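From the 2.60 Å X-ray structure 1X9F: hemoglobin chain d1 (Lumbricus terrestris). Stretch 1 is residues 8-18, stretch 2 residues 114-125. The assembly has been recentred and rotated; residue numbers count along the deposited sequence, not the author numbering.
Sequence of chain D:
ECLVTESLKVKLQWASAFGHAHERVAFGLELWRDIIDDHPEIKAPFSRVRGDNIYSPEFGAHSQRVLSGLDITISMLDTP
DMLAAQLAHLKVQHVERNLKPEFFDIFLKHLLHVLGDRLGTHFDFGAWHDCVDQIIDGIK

Stretch 1, residues 8-18: LKVKLQWASAF
Stretch 2 114-125: VLGDRLGTHFDF

The apolar centre lies where A17, on the helix of residues 8-18, meets the helix of residues 114-119. The two axes approach to 9.6 Å and run at 82° between their N-to-C directions, so the helices cross almost at right angles; the contact of helix with helix involves Q13, W14, S16 and A17 of the first, and the loop after L119 extends it to K9. The backbones come nearest here, with A17 CA 5.9 Å from R118 CA. The methyl of A17 points toward the second stretch, and A17 CB lies 3.4 Å from L115 CD2, 4.1 Å from L119 CD1 and 4.2 Å from R118 CB. L115 starts sideways from its CA, but its m,t rotamer (chi1 -81°, chi2 167°) carries the end of the side chain to the first helix. L115 CD2 also sits 4.1 Å from W14 CZ3, near the plane of the indole and at its edge. W14 itself leaves the helix away from the contact; chi1 of 178° and chi2 of -124° bring the ring end back within reach.

One turn further along, L119 points toward the first helix, also m,t (-68°, 155°). L119 CD1 is 3.8 Å from Q13 CB, and L119 CD2 lies 3.7 Å from Q13 O and 4.2 Å from S16 CB, so the leucine packs against backbone as well as side chains. At the exposed margin R118, with chi1 and chi2 both m, contributes its CB to the packing on A17.

After L119 the chain leaves helical geometry at G120 (phi 80°, psi -149°), a positive phi that favours glycine. G120 N still donates to G116 O at 2.7 Å, and F123 N bonds to G120 O at 3.1 Å. This turn leads the backbone to Q13, which points toward it in an m,t conformation (chi1 -66°, chi2 -158°, chi3 -42°). The carboxamide bonds to the main chain through both ends: Q13 NE2 donates to H122 O at 2.8 Å (147° at the hydrogen), while D124 N donates to Q13 OE1 at 3.0 Å (165°). F123, between H122 and D124 in sequence, points its CB away.

At the polar edge, K9 CA and D124 CA are 7.4 Å apart and both side chains point toward each other's stretch. K9 bends through chi1 -170°, chi2 60°, chi3 144° and chi4 -61° to place K9 NZ 2.8 Å from D124 OD1, a hydrogen-bonded salt bridge. D124 (phi -80°, psi 75°; chi1 -157°) is also the N-cap of the next helix, its side chain capping a backbone amide just beyond the stretch.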

# COMPACT_ATOMS: atom_id res chain seq x y z
N LEU D 8 8.72 12.15 26.01
CA LEU D 8 9.15 12.79 24.79
C LEU D 8 8.92 11.86 23.60
O LEU D 8 8.37 12.28 22.57
CB LEU D 8 10.62 13.19 24.92
CG LEU D 8 11.19 14.20 23.93
CD1 LEU D 8 11.91 13.51 22.79
CD2 LEU D 8 10.15 15.20 23.40
N LYS D 9 9.32 10.60 23.77
CA LYS D 9 9.15 9.58 22.74
C LYS D 9 7.69 9.40 22.39
O LYS D 9 7.33 9.34 21.21
CB LYS D 9 9.71 8.24 23.23
CG LYS D 9 9.81 7.18 22.16
CD LYS D 9 10.73 7.64 21.04
CE LYS D 9 11.55 6.48 20.48
NZ LYS D 9 12.43 5.86 21.51
N VAL D 10 6.87 9.30 23.42
CA VAL D 10 5.44 9.11 23.23
C VAL D 10 4.87 10.32 22.52
O VAL D 10 4.12 10.17 21.56
CB VAL D 10 4.72 8.87 24.57
CG1 VAL D 10 3.21 9.02 24.41
CG2 VAL D 10 5.05 7.47 25.08
N LYS D 11 5.25 11.52 22.96
CA LYS D 11 4.77 12.74 22.29
C LYS D 11 5.06 12.71 20.78
O LYS D 11 4.18 12.96 19.97
CB LYS D 11 5.38 14.00 22.92
CG LYS D 11 4.91 14.27 24.36
CD LYS D 11 5.65 15.53 24.86
CE LYS D 11 5.34 15.83 26.31
NZ LYS D 11 3.98 16.40 26.49
N LEU D 12 6.31 12.39 20.43
CA LEU D 12 6.77 12.35 19.04
C LEU D 12 6.04 11.31 18.20
O LEU D 12 5.56 11.60 17.10
CB LEU D 12 8.27 12.08 19.00
CG LEU D 12 9.24 13.26 18.89
CD1 LEU D 12 8.70 14.57 19.50
CD2 LEU D 12 10.58 12.88 19.51
N GLN D 13 5.97 10.09 18.74
CA GLN D 13 5.35 8.97 18.03
C GLN D 13 3.85 9.16 17.89
O GLN D 13 3.25 8.73 16.90
CB GLN D 13 5.66 7.65 18.74
CG GLN D 13 7.12 7.28 18.70
CD GLN D 13 7.36 5.80 18.88
OE1 GLN D 13 6.73 5.15 19.72
NE2 GLN D 13 8.28 5.25 18.10
N TRP D 14 3.26 9.80 18.89
CA TRP D 14 1.85 10.12 18.84
C TRP D 14 1.57 11.09 17.71
O TRP D 14 0.59 10.92 16.98
CB TRP D 14 1.41 10.75 20.15
CG TRP D 14 -0.02 11.13 20.15
CD1 TRP D 14 -0.53 12.36 20.40
CD2 TRP D 14 -1.14 10.27 19.88
NE1 TRP D 14 -1.90 12.33 20.32
CE2 TRP D 14 -2.30 11.06 20.00
CE3 TRP D 14 -1.28 8.91 19.56
CZ2 TRP D 14 -3.59 10.54 19.81
CZ3 TRP D 14 -2.56 8.39 19.36
CH2 TRP D 14 -3.70 9.21 19.49
N ALA D 15 2.42 12.11 17.58
CA ALA D 15 2.29 13.08 16.51
C ALA D 15 2.19 12.41 15.13
O ALA D 15 1.42 12.86 14.29
CB ALA D 15 3.44 14.08 16.54
N SER D 16 2.95 11.34 14.91
CA SER D 16 2.88 10.62 13.63
C SER D 16 1.67 9.72 13.55
O SER D 16 0.93 9.78 12.57
CB SER D 16 4.14 9.78 13.38
OG SER D 16 5.30 10.51 13.76
N ALA D 17 1.47 8.87 14.55
CA ALA D 17 0.39 7.89 14.49
C ALA D 17 -1.01 8.53 14.48
O ALA D 17 -1.92 8.02 13.83
CB ALA D 17 0.52 6.89 15.61
N PHE D 18 -1.16 9.65 15.19
CA PHE D 18 -2.43 10.36 15.27
C PHE D 18 -2.84 10.87 13.89
O PHE D 18 -3.92 10.53 13.40
CB PHE D 18 -2.37 11.51 16.29
CG PHE D 18 -3.73 12.05 16.70
CD1 PHE D 18 -4.89 11.30 16.52
CD2 PHE D 18 -3.84 13.31 17.30
CE1 PHE D 18 -6.13 11.79 16.91
CE2 PHE D 18 -5.09 13.81 17.69
CZ PHE D 18 -6.24 13.04 17.50
N VAL D 114 -2.87 -1.16 17.66
CA VAL D 114 -3.09 -0.30 16.50
C VAL D 114 -1.91 0.66 16.30
O VAL D 114 -1.51 0.92 15.16
CB VAL D 114 -4.45 0.47 16.52
CG1 VAL D 114 -5.62 -0.51 16.70
CG2 VAL D 114 -4.50 1.55 17.59
N LEU D 115 -1.35 1.18 17.40
CA LEU D 115 -0.18 2.06 17.31
C LEU D 115 0.99 1.31 16.69
O LEU D 115 1.70 1.85 15.83
CB LEU D 115 0.19 2.63 18.68
CG LEU D 115 -0.62 3.83 19.16
CD1 LEU D 115 -0.35 4.08 20.62
CD2 LEU D 115 -0.32 5.08 18.35
N GLY D 116 1.17 0.06 17.13
CA GLY D 116 2.18 -0.85 16.58
C GLY D 116 2.11 -0.98 15.07
O GLY D 116 3.14 -0.94 14.39
N ASP D 117 0.90 -1.12 14.53
CA ASP D 117 0.71 -1.21 13.08
C ASP D 117 1.15 0.06 12.39
O ASP D 117 1.81 0.00 11.35
CB ASP D 117 -0.76 -1.47 12.74
CG ASP D 117 -1.21 -2.84 13.14
OD1 ASP D 117 -0.45 -3.81 12.93
OD2 ASP D 117 -2.32 -3.06 13.67
N ARG D 118 0.77 1.20 12.95
CA ARG D 118 1.09 2.48 12.34
C ARG D 118 2.58 2.79 12.40
O ARG D 118 3.16 3.23 11.40
CB ARG D 118 0.33 3.60 13.04
CG ARG D 118 -1.16 3.61 12.75
CD ARG D 118 -1.51 4.31 11.44
NE ARG D 118 -2.95 4.32 11.16
CZ ARG D 118 -3.76 3.27 11.27
NH1 ARG D 118 -3.30 2.08 11.65
NH2 ARG D 118 -5.05 3.41 10.99
N LEU D 119 3.19 2.55 13.55
CA LEU D 119 4.58 2.97 13.73
C LEU D 119 5.57 1.88 13.34
O LEU D 119 6.71 2.18 12.99
CB LEU D 119 4.81 3.45 15.17
CG LEU D 119 4.08 4.75 15.50
CD1 LEU D 119 3.82 4.87 16.99
CD2 LEU D 119 4.83 5.98 14.97
N GLY D 120 5.14 0.63 13.40
CA GLY D 120 6.00 -0.49 13.00
C GLY D 120 7.00 -0.89 14.07
O GLY D 120 6.73 -0.74 15.27
N THR D 121 8.15 -1.39 13.64
CA THR D 121 9.17 -1.89 14.56
C THR D 121 9.79 -0.78 15.42
O THR D 121 10.47 -1.07 16.41
CB THR D 121 10.28 -2.66 13.79
OG1 THR D 121 11.45 -1.84 13.68
CG2 THR D 121 9.87 -2.90 12.33
N HIS D 122 9.57 0.47 15.04
CA HIS D 122 10.12 1.62 15.76
C HIS D 122 9.30 1.97 17.00
O HIS D 122 9.68 2.86 17.79
CB HIS D 122 10.13 2.85 14.86
CG HIS D 122 11.14 2.82 13.75
ND1 HIS D 122 12.39 2.25 13.89
CD2 HIS D 122 11.10 3.34 12.51
CE1 HIS D 122 13.07 2.40 12.76
NE2 HIS D 122 12.31 3.07 11.91
N PHE D 123 8.15 1.31 17.16
CA PHE D 123 7.19 1.64 18.19
C PHE D 123 7.78 1.38 19.57
O PHE D 123 8.11 0.24 19.90
CB PHE D 123 5.90 0.85 17.94
CG PHE D 123 4.89 0.92 19.05
CD1 PHE D 123 4.36 2.14 19.47
CD2 PHE D 123 4.44 -0.25 19.65
CE1 PHE D 123 3.41 2.18 20.49
CE2 PHE D 123 3.50 -0.22 20.67
CZ PHE D 123 2.98 1.00 21.09
N ASP D 124 7.91 2.44 20.36
CA ASP D 124 8.45 2.33 21.71
C ASP D 124 7.41 1.83 22.71
O ASP D 124 6.89 2.59 23.54
CB ASP D 124 9.04 3.65 22.17
CG ASP D 124 10.05 3.47 23.28
OD1 ASP D 124 10.95 4.34 23.39
OD2 ASP D 124 10.06 2.50 24.07
N PHE D 125 7.14 0.54 22.60
CA PHE D 125 6.22 -0.18 23.46
C PHE D 125 6.47 0.10 24.95
O PHE D 125 5.52 0.40 25.68
CB PHE D 125 6.33 -1.67 23.14
CG PHE D 125 5.37 -2.53 23.90
CD1 PHE D 125 5.75 -3.13 25.10
CD2 PHE D 125 4.07 -2.72 23.43
CE1 PHE D 125 4.85 -3.92 25.82
CE2 PHE D 125 3.17 -3.51 24.14
CZ PHE D 125 3.56 -4.11 25.34